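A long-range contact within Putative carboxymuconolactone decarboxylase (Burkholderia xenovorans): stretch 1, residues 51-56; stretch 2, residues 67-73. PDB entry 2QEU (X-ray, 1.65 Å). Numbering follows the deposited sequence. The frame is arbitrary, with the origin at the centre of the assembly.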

ATOM      1  N   THR B  51     -14.305  21.373  -0.197  1.00 13.55           N
ATOM      2  CA  THR B  51     -15.470  22.114  -0.652  1.00 12.02           C
ATOM      3  C   THR B  51     -15.487  22.276  -2.158  1.00 13.93           C
ATOM      4  O   THR B  51     -16.546  22.078  -2.780  1.00 13.32           O
ATOM      5  CB  THR B  51     -15.559  23.476   0.063  1.00 11.65           C
ATOM      6  OG1 THR B  51     -15.617  23.222   1.471  1.00 15.06           O
ATOM      7  CG2 THR B  51     -16.760  24.236  -0.392  1.00 10.31           C
ATOM      8  N   THR B  52     -14.333  22.607  -2.744  1.00  9.84           N
ATOM      9  CA  THR B  52     -14.230  22.694  -4.209  1.00 11.40           C
ATOM     10  C   THR B  52     -14.361  21.287  -4.832  1.00 11.17           C
ATOM     11  O   THR B  52     -15.147  21.063  -5.785  1.00 11.99           O
ATOM     12  CB  THR B  52     -12.954  23.431  -4.679  1.00 15.44           C
ATOM     13  OG1 THR B  52     -12.923  23.458  -6.113  1.00 17.04           O
ATOM     14  CG2 THR B  52     -11.722  22.774  -4.198  1.00 13.88           C
HETATM   15  N   MSE B  53     -13.670  20.317  -4.244  1.00  8.98           N
HETATM   16  CA  MSE B  53     -13.669  18.978  -4.849  1.00  8.71           C
HETATM   17  C   MSE B  53     -15.050  18.332  -4.874  1.00 10.24           C
HETATM   18  O   MSE B  53     -15.385  17.651  -5.830  1.00  8.67           O
HETATM   19  CB  MSE B  53     -12.719  18.075  -4.115  1.00  8.52           C
HETATM   20  CG  MSE B  53     -11.267  18.356  -4.425  1.00  7.18           C
HETATM   21 SE   MSE B  53     -10.205  17.171  -3.291  0.75 13.62          SE
HETATM   22  CE  MSE B  53      -8.469  17.535  -3.983  1.00 11.02           C
ATOM     23  N   LEU B  54     -15.867  18.621  -3.860  1.00  9.72           N
ATOM     24  CA  LEU B  54     -17.170  17.997  -3.708  1.00  8.68           C
ATOM     25  C   LEU B  54     -18.325  18.971  -4.065  1.00 10.39           C
ATOM     26  O   LEU B  54     -19.497  18.763  -3.717  1.00  9.26           O
ATOM     27  CB  LEU B  54     -17.279  17.431  -2.286  1.00 11.87           C
ATOM     28  CG  LEU B  54     -16.537  16.126  -2.101  1.00 11.58           C
ATOM     29  CD1 LEU B  54     -16.393  15.700  -0.624  1.00 13.01           C
ATOM     30  CD2 LEU B  54     -17.200  15.010  -2.922  1.00 12.82           C
ATOM     31  N   LYS B  55     -17.977  20.027  -4.792  1.00 11.13           N
ATOM     32  CA  LYS B  55     -18.972  20.930  -5.368  1.00 11.25           C
ATOM     33  C   LYS B  55     -20.093  20.136  -6.065  1.00 12.74           C
ATOM     34  O   LYS B  55     -19.856  19.144  -6.764  1.00  9.79           O
ATOM     35  CB  LYS B  55     -18.248  21.870  -6.351  1.00 14.16           C
ATOM     36  CG  LYS B  55     -19.055  22.987  -6.852  1.00 19.95           C
ATOM     37  CD  LYS B  55     -18.201  24.233  -7.086  1.00 32.55           C
ATOM     38  CE  LYS B  55     -17.246  24.088  -8.260  1.00 38.32           C
ATOM     39  NZ  LYS B  55     -16.100  25.044  -8.090  1.00 42.60           N
ATOM     40  N   SER B  56     -21.320  20.573  -5.853  1.00 13.77           N
ATOM     41  CA  SER B  56     -22.483  19.986  -6.528  1.00 16.44           C
ATOM     42  C   SER B  56     -22.621  20.489  -7.973  1.00 15.32           C
ATOM     43  O   SER B  56     -22.028  21.483  -8.369  1.00 12.99           O
ATOM     44  CB  SER B  56     -23.768  20.344  -5.789  1.00 17.63           C
ATOM     45  OG  SER B  56     -23.952  21.727  -5.859  1.00 16.06           O
ATOM     46  N   TYR B  67     -21.812  10.285  -7.807  1.00  9.33           N
ATOM     47  CA  TYR B  67     -20.642   9.575  -8.354  1.00  7.87           C
ATOM     48  C   TYR B  67     -19.309  10.012  -7.727  1.00  8.32           C
ATOM     49  O   TYR B  67     -18.391   9.193  -7.571  1.00  9.10           O
ATOM     50  CB  TYR B  67     -20.623   9.658  -9.885  1.00  7.13           C
ATOM     51  CG  TYR B  67     -21.842   8.994 -10.489  1.00  9.60           C
ATOM     52  CD1 TYR B  67     -22.289   7.742 -10.050  1.00 11.29           C
ATOM     53  CD2 TYR B  67     -22.590   9.632 -11.462  1.00 12.15           C
ATOM     54  CE1 TYR B  67     -23.459   7.156 -10.566  1.00 11.09           C
ATOM     55  CE2 TYR B  67     -23.727   9.061 -11.995  1.00 14.95           C
ATOM     56  CZ  TYR B  67     -24.173   7.835 -11.564  1.00 11.96           C
ATOM     57  OH  TYR B  67     -25.330   7.314 -12.110  1.00 16.55           O
ATOM     58  N   LYS B  68     -19.229  11.294  -7.328  1.00  7.34           N
ATOM     59  CA  LYS B  68     -18.110  11.768  -6.547  1.00  9.02           C
ATOM     60  C   LYS B  68     -17.977  10.948  -5.264  1.00  8.53           C
ATOM     61  O   LYS B  68     -16.913  10.439  -4.936  1.00  8.67           O
ATOM     62  CB  LYS B  68     -18.245  13.236  -6.198  1.00  9.68           C
ATOM     63  CG  LYS B  68     -18.158  14.167  -7.401  1.00  5.89           C
ATOM     64  CD  LYS B  68     -17.940  15.644  -6.968  1.00  8.83           C
ATOM     65  CE  LYS B  68     -17.699  16.493  -8.180  1.00 12.71           C
ATOM     66  NZ  LYS B  68     -17.571  17.908  -7.821  1.00  8.80           N
ATOM     67  N   HIS B  69     -19.084  10.830  -4.539  1.00  8.06           N
ATOM     68  CA  HIS B  69     -19.055  10.008  -3.327  1.00  7.29           C
ATOM     69  C   HIS B  69     -18.887   8.518  -3.567  1.00  9.04           C
ATOM     70  O   HIS B  69     -18.226   7.859  -2.761  1.00  8.92           O
ATOM     71  CB  HIS B  69     -20.254  10.296  -2.460  1.00  8.79           C
ATOM     72  CG  HIS B  69     -20.156  11.583  -1.720  1.00 12.02           C
ATOM     73  ND1 HIS B  69     -19.350  11.756  -0.616  1.00  9.42           N
ATOM     74  CD2 HIS B  69     -20.758  12.770  -1.943  1.00  8.95           C
ATOM     75  CE1 HIS B  69     -19.470  13.000  -0.181  1.00  9.90           C
ATOM     76  NE2 HIS B  69     -20.331  13.640  -0.962  1.00 13.55           N
ATOM     77  N   LEU B  70     -19.395   7.990  -4.678  1.00  8.48           N
ATOM     78  CA  LEU B  70     -19.092   6.610  -5.032  1.00  6.75           C
ATOM     79  C   LEU B  70     -17.578   6.404  -5.217  1.00  4.78           C
ATOM     80  O   LEU B  70     -17.042   5.414  -4.746  1.00  8.40           O
ATOM     81  CB  LEU B  70     -19.854   6.186  -6.278  1.00  8.21           C
ATOM     82  CG  LEU B  70     -19.598   4.741  -6.727  1.00  5.92           C
ATOM     83  CD1 LEU B  70     -19.937   3.745  -5.655  1.00  5.39           C
ATOM     84  CD2 LEU B  70     -20.401   4.510  -8.011  1.00  7.77           C
ATOM     85  N   ILE B  71     -16.893   7.330  -5.900  1.00  6.98           N
ATOM     86  CA  ILE B  71     -15.427   7.223  -6.025  1.00  8.03           C
ATOM     87  C   ILE B  71     -14.775   7.168  -4.624  1.00  7.55           C
ATOM     88  O   ILE B  71     -13.934   6.321  -4.371  1.00  7.63           O
ATOM     89  CB  ILE B  71     -14.835   8.356  -6.913  1.00  7.04           C
ATOM     90  CG1 ILE B  71     -15.281   8.136  -8.387  1.00  8.07           C
ATOM     91  CG2 ILE B  71     -13.303   8.472  -6.777  1.00  7.50           C
ATOM     92  CD1 ILE B  71     -15.182   9.390  -9.323  1.00  9.27           C
ATOM     93  N   LEU B  72     -15.248   8.027  -3.719  1.00  8.55           N
ATOM     94  CA  LEU B  72     -14.723   8.052  -2.343  1.00  7.63           C
ATOM     95  C   LEU B  72     -15.024   6.771  -1.594  1.00  9.43           C
ATOM     96  O   LEU B  72     -14.186   6.275  -0.832  1.00  7.25           O
ATOM     97  CB  LEU B  72     -15.142   9.323  -1.636  1.00 10.57           C
ATOM     98  CG  LEU B  72     -14.439  10.549  -2.184  1.00  9.82           C
ATOM     99  CD1 LEU B  72     -15.233  11.820  -1.740  1.00  8.28           C
ATOM    100  CD2 LEU B  72     -13.004  10.598  -1.797  1.00  9.46           C
ATOM    101  N   VAL B  73     -16.192   6.181  -1.855  1.00  7.53           N
ATOM    102  CA  VAL B  73     -16.531   4.889  -1.272  1.00  8.83           C
ATOM    103  C   VAL B  73     -15.490   3.844  -1.690  1.00  6.93           C
ATOM    104  O   VAL B  73     -14.915   3.152  -0.877  1.00  9.64           O
ATOM    105  CB  VAL B  73     -17.945   4.403  -1.669  1.00  6.86           C
ATOM    106  CG1 VAL B  73     -18.075   2.875  -1.415  1.00  8.09           C
ATOM    107  CG2 VAL B  73     -19.061   5.212  -0.978  1.00  6.51           C
TER
HETATM  108  O   HOH W   1     -16.215  20.089  -8.864  1.00 31.91           O

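A buried lysine and a leucine hold this small contact together, Lys68 of one helix capturing the backbone where another helix ends and Leu54 packing against the helix that carries Lys68. Leu54 is the first residue to leave helical geometry, and its CA lies 6.9 Å from the CA of Lys68, the closest pair of CA atoms across the contact. The CA-to-CB bond of Lys68 points toward the other stretch, and the side chain, m at chi1 and t from chi2 to chi4, reaches out almost fully extended. Its ammonium group donates two hydrogen bonds to main-chain carbonyls, from Lys68 NZ to Met53 O (3.0 Å) and from Lys68 NZ to Lys55 O (2.8 Å). A water accepts a further hydrogen bond from Lys68 NZ (2.8 Å) and donates a weak one to Thr52 O (3.4 Å), a carbonyl that also receives Lys55 N at 3.2 Å. The charge of a buried lysine is thus met by polar oxygens, with no carboxylate among these partners. Leu54 CD2 sits 3.9 Å from Lys68 CB, touching the aliphatic base of the lysine, and 3.9 Å from Leu72 CD1, one helical turn on. Leu54 CD2 also lies over one face of the His69 ring, 4.2 Å from its centroid and 20° off the normal, a CH-pi contact.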